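Local coordinates for protein TP_0956 (Treponema pallidum subsp. pallidum, PDB 3U64) that probably serves as the helical, tetratricopeptide-repeat-like lipoprotein component of a TRAP transporter, working through protein-protein interactions, at residues A[107-121]-A[154-168]. Residues are numbered along the deposited sequence; the frame is centred on the assembly and turned at random.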
# COMPACT_ATOMS: atom_id res chain seq x y z
N ARG A 107 -0.86 -17.50 10.08
CA ARG A 107 -1.13 -18.92 9.97
C ARG A 107 -1.90 -19.24 8.68
O ARG A 107 -1.52 -20.14 7.93
CB ARG A 107 -1.88 -19.40 11.21
CG ARG A 107 -2.05 -20.90 11.29
CD ARG A 107 -3.07 -21.27 12.35
NE ARG A 107 -3.87 -22.41 11.90
CZ ARG A 107 -4.97 -22.30 11.16
NH1 ARG A 107 -5.40 -21.10 10.78
NH2 ARG A 107 -5.63 -23.39 10.79
N LYS A 108 -2.97 -18.48 8.41
CA LYS A 108 -3.77 -18.69 7.20
C LYS A 108 -2.99 -18.40 5.93
O LYS A 108 -3.15 -19.10 4.93
CB LYS A 108 -5.06 -17.85 7.24
CG LYS A 108 -6.07 -18.32 8.29
CD LYS A 108 -7.36 -17.52 8.23
CE LYS A 108 -8.30 -17.87 9.36
NZ LYS A 108 -7.94 -17.16 10.63
N LEU A 109 -2.14 -17.38 5.97
CA LEU A 109 -1.27 -17.06 4.84
C LEU A 109 -0.20 -18.14 4.60
O LEU A 109 0.08 -18.49 3.45
CB LEU A 109 -0.64 -15.67 5.01
CG LEU A 109 -1.59 -14.47 4.86
CD1 LEU A 109 -0.83 -13.17 4.87
CD2 LEU A 109 -2.46 -14.52 3.61
N TYR A 110 0.41 -18.66 5.66
CA TYR A 110 1.34 -19.78 5.49
C TYR A 110 0.65 -20.93 4.75
O TYR A 110 1.20 -21.51 3.81
CB TYR A 110 1.85 -20.27 6.85
CG TYR A 110 2.88 -19.36 7.48
CD1 TYR A 110 3.90 -18.80 6.70
CD2 TYR A 110 2.84 -19.06 8.84
CE1 TYR A 110 4.85 -17.96 7.28
CE2 TYR A 110 3.80 -18.23 9.42
CZ TYR A 110 4.80 -17.69 8.64
OH TYR A 110 5.74 -16.86 9.19
N LEU A 111 -0.57 -21.23 5.17
CA LEU A 111 -1.27 -22.38 4.64
C LEU A 111 -1.69 -22.14 3.20
O LEU A 111 -1.66 -23.07 2.39
CB LEU A 111 -2.47 -22.72 5.50
CG LEU A 111 -2.21 -23.30 6.89
CD1 LEU A 111 -3.51 -23.32 7.67
CD2 LEU A 111 -1.64 -24.69 6.80
N ARG A 112 -2.08 -20.91 2.88
CA ARG A 112 -2.44 -20.59 1.50
C ARG A 112 -1.19 -20.73 0.64
O ARG A 112 -1.24 -21.29 -0.46
CB ARG A 112 -3.03 -19.18 1.38
CG ARG A 112 -3.40 -18.74 -0.05
CD ARG A 112 -3.66 -17.24 -0.16
NE ARG A 112 -4.75 -16.81 0.72
CZ ARG A 112 -5.23 -15.58 0.79
NH1 ARG A 112 -4.75 -14.62 0.02
NH2 ARG A 112 -6.22 -15.30 1.63
N GLY A 113 -0.07 -20.21 1.16
CA GLY A 113 1.21 -20.31 0.49
C GLY A 113 1.63 -21.75 0.29
O GLY A 113 2.02 -22.15 -0.81
N ALA A 114 1.51 -22.56 1.34
CA ALA A 114 1.92 -23.97 1.21
C ALA A 114 1.08 -24.71 0.18
O ALA A 114 1.59 -25.54 -0.57
CB ALA A 114 1.85 -24.68 2.54
N ARG A 115 -0.22 -24.39 0.15
CA ARG A 115 -1.15 -25.06 -0.75
C ARG A 115 -0.95 -24.64 -2.21
O ARG A 115 -1.14 -25.45 -3.13
CB ARG A 115 -2.60 -24.79 -0.32
CG ARG A 115 -2.96 -25.42 1.00
CD ARG A 115 -4.40 -25.13 1.43
NE ARG A 115 -4.52 -25.30 2.88
CZ ARG A 115 -5.67 -25.37 3.54
NH1 ARG A 115 -6.82 -25.30 2.88
NH2 ARG A 115 -5.67 -25.52 4.86
N TYR A 116 -0.60 -23.38 -2.42
CA TYR A 116 -0.22 -22.91 -3.75
C TYR A 116 1.02 -23.65 -4.26
O TYR A 116 1.04 -24.10 -5.41
CB TYR A 116 0.02 -21.40 -3.75
CG TYR A 116 -1.23 -20.57 -3.88
CD1 TYR A 116 -2.34 -21.05 -4.55
CD2 TYR A 116 -1.29 -19.30 -3.34
CE1 TYR A 116 -3.50 -20.28 -4.68
CE2 TYR A 116 -2.43 -18.52 -3.46
CZ TYR A 116 -3.53 -19.01 -4.12
OH TYR A 116 -4.65 -18.22 -4.23
N ALA A 117 2.04 -23.79 -3.42
CA ALA A 117 3.27 -24.47 -3.84
C ALA A 117 3.02 -25.95 -4.07
O ALA A 117 3.55 -26.56 -5.01
CB ALA A 117 4.41 -24.26 -2.83
N LEU A 118 2.17 -26.52 -3.23
CA LEU A 118 1.82 -27.93 -3.34
C LEU A 118 1.18 -28.22 -4.71
O LEU A 118 1.25 -29.34 -5.21
CB LEU A 118 0.86 -28.31 -2.22
CG LEU A 118 0.30 -29.73 -2.17
CD1 LEU A 118 1.44 -30.76 -2.07
CD2 LEU A 118 -0.68 -29.86 -1.01
N SER A 119 0.56 -27.21 -5.34
CA SER A 119 -0.06 -27.50 -6.64
C SER A 119 0.99 -27.71 -7.74
O SER A 119 0.70 -28.33 -8.76
CB SER A 119 -1.14 -26.48 -7.03
OG SER A 119 -0.61 -25.18 -7.14
N SER A 120 2.20 -27.23 -7.51
CA SER A 120 3.32 -27.59 -8.38
C SER A 120 3.59 -29.10 -8.32
O SER A 120 3.74 -29.73 -9.35
CB SER A 120 4.58 -26.78 -8.04
OG SER A 120 5.77 -27.43 -8.45
N LEU A 121 3.61 -29.69 -7.12
CA LEU A 121 3.73 -31.15 -6.99
C LEU A 121 2.51 -31.88 -7.57
O LEU A 121 2.65 -32.90 -8.25
CB LEU A 121 4.00 -31.58 -5.54
CG LEU A 121 5.41 -31.17 -5.08
CD1 LEU A 121 5.63 -31.27 -3.59
CD2 LEU A 121 6.46 -31.96 -5.82
N THR A 154 10.15 -27.18 -4.40
CA THR A 154 8.73 -27.26 -4.06
C THR A 154 8.54 -27.93 -2.71
O THR A 154 7.78 -27.45 -1.87
CB THR A 154 7.93 -28.00 -5.18
OG1 THR A 154 8.24 -27.40 -6.44
CG2 THR A 154 6.42 -27.92 -4.94
N LEU A 155 9.26 -29.03 -2.49
CA LEU A 155 9.21 -29.76 -1.23
C LEU A 155 9.54 -28.83 -0.07
O LEU A 155 8.88 -28.82 0.98
CB LEU A 155 10.19 -30.95 -1.27
CG LEU A 155 9.70 -32.03 -2.23
CD1 LEU A 155 10.74 -33.10 -2.48
CD2 LEU A 155 8.43 -32.64 -1.69
N TYR A 156 10.57 -28.02 -0.29
CA TYR A 156 11.08 -27.13 0.74
C TYR A 156 10.02 -26.10 1.14
O TYR A 156 9.80 -25.89 2.32
CB TYR A 156 12.36 -26.41 0.27
CG TYR A 156 12.75 -25.23 1.15
CD1 TYR A 156 13.27 -25.42 2.43
CD2 TYR A 156 12.59 -23.91 0.71
CE1 TYR A 156 13.61 -24.36 3.24
CE2 TYR A 156 12.93 -22.83 1.53
CZ TYR A 156 13.43 -23.06 2.79
OH TYR A 156 13.77 -22.00 3.62
N TRP A 157 9.38 -25.48 0.15
CA TRP A 157 8.43 -24.41 0.41
C TRP A 157 7.12 -24.92 1.02
O TRP A 157 6.62 -24.34 1.98
CB TRP A 157 8.23 -23.52 -0.83
CG TRP A 157 9.38 -22.54 -0.94
CD1 TRP A 157 10.41 -22.57 -1.85
CD2 TRP A 157 9.65 -21.43 -0.06
NE1 TRP A 157 11.28 -21.53 -1.60
CE2 TRP A 157 10.85 -20.83 -0.50
CE3 TRP A 157 8.99 -20.89 1.05
CZ2 TRP A 157 11.39 -19.70 0.12
CZ3 TRP A 157 9.55 -19.77 1.68
CH2 TRP A 157 10.74 -19.19 1.21
N VAL A 158 6.61 -26.04 0.50
CA VAL A 158 5.41 -26.67 1.04
C VAL A 158 5.65 -27.08 2.49
O VAL A 158 4.88 -26.72 3.38
CB VAL A 158 4.99 -27.92 0.21
CG1 VAL A 158 3.88 -28.66 0.90
CG2 VAL A 158 4.54 -27.50 -1.19
N GLY A 159 6.74 -27.82 2.73
CA GLY A 159 7.07 -28.26 4.07
C GLY A 159 7.24 -27.07 5.01
O GLY A 159 6.77 -27.08 6.16
N THR A 160 7.93 -26.04 4.53
CA THR A 160 8.16 -24.85 5.37
C THR A 160 6.85 -24.15 5.71
O THR A 160 6.65 -23.75 6.85
CB THR A 160 9.10 -23.87 4.69
OG1 THR A 160 10.38 -24.50 4.50
CG2 THR A 160 9.25 -22.57 5.50
N GLY A 161 5.97 -24.00 4.72
CA GLY A 161 4.68 -23.36 4.93
C GLY A 161 3.89 -24.05 6.02
O GLY A 161 3.34 -23.41 6.93
N TYR A 162 3.84 -25.37 5.96
CA TYR A 162 3.08 -26.14 6.95
C TYR A 162 3.71 -26.09 8.35
O TYR A 162 3.01 -25.91 9.34
CB TYR A 162 2.85 -27.58 6.47
CG TYR A 162 1.70 -27.73 5.49
CD1 TYR A 162 1.93 -27.99 4.14
CD2 TYR A 162 0.38 -27.59 5.91
CE1 TYR A 162 0.89 -28.12 3.24
CE2 TYR A 162 -0.68 -27.74 5.01
CZ TYR A 162 -0.42 -28.00 3.68
OH TYR A 162 -1.47 -28.13 2.77
N VAL A 163 5.03 -26.23 8.42
CA VAL A 163 5.75 -26.09 9.69
C VAL A 163 5.60 -24.69 10.29
O VAL A 163 5.48 -24.54 11.51
CB VAL A 163 7.25 -26.42 9.52
CG1 VAL A 163 8.05 -25.86 10.66
CG2 VAL A 163 7.45 -27.93 9.40
N ALA A 164 5.61 -23.65 9.45
CA ALA A 164 5.44 -22.29 9.95
C ALA A 164 3.99 -22.11 10.45
O ALA A 164 3.76 -21.42 11.46
CB ALA A 164 5.80 -21.24 8.89
N ALA A 165 3.02 -22.76 9.79
CA ALA A 165 1.64 -22.66 10.27
C ALA A 165 1.47 -23.38 11.61
O ALA A 165 0.77 -22.89 12.50
CB ALA A 165 0.63 -23.19 9.23
N PHE A 166 2.11 -24.54 11.73
CA PHE A 166 2.03 -25.36 12.94
C PHE A 166 2.58 -24.61 14.16
O PHE A 166 2.03 -24.69 15.25
CB PHE A 166 2.80 -26.67 12.73
CG PHE A 166 2.94 -27.50 13.98
CD1 PHE A 166 1.82 -28.01 14.62
CD2 PHE A 166 4.20 -27.81 14.48
CE1 PHE A 166 1.95 -28.80 15.77
CE2 PHE A 166 4.34 -28.60 15.64
CZ PHE A 166 3.22 -29.09 16.27
N ALA A 167 3.67 -23.89 13.95
CA ALA A 167 4.29 -23.10 15.00
C ALA A 167 3.32 -22.07 15.62
O ALA A 167 3.57 -21.56 16.71
CB ALA A 167 5.53 -22.41 14.46
N LEU A 168 2.24 -21.76 14.92
CA LEU A 168 1.28 -20.76 15.37
C LEU A 168 -0.07 -21.42 15.67
O LEU A 168 -1.06 -20.75 15.97
CB LEU A 168 1.09 -19.68 14.29
CG LEU A 168 2.32 -18.87 13.87
CD1 LEU A 168 1.97 -17.87 12.78
CD2 LEU A 168 2.94 -18.18 15.08
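With CG of Tyr110 (chi1 -75°) and of Tyr162 in each case anti to the carbonyl carbon, each ring reaches a methyl of the facing helix. Ala164 CB stands 3.5 Å from the centroid of the Tyr110 ring, only 3° off its normal: a centred CH-pi contact, with Leu168 CD1 at the ring edge. Ala114 CB lies over one face of Tyr162, nearer the rim, 3.6 Å from Tyr162 CE1. Tyr162 is a knob among Leu111, Ala114, Arg115 and Leu118; the side chains of Leu111 and Tyr162 cross at about a right angle, with Leu111 CD2 3.6 Å from Tyr162 CD2. Gly161, without a side chain, leaves room for Ala114 CB, which lies 3.9 Å from Gly161 CA and would collide with a CB there; the segment axes come within 7.9 Å, nearly antiparallel at 159°. Val158 CG2 packs against Ala117 CB, and Thr154 CG2 fits tightly, 3.4 Å from Leu121 CG. Ser120 OG and Thr154 OG1 share a hydrogen bond of 3.2 Å, while Arg66 also bonds Ser120 OG. The pair forms an antiparallel helix packing consistent with a TPR-like helical array: helix 66-89 meets both Trp157 and Tyr110, and its Gln85 is hydrogen-bonded to the Tyr110 hydroxyl, whereas helix 176-192 packs on Val158 and Tyr162.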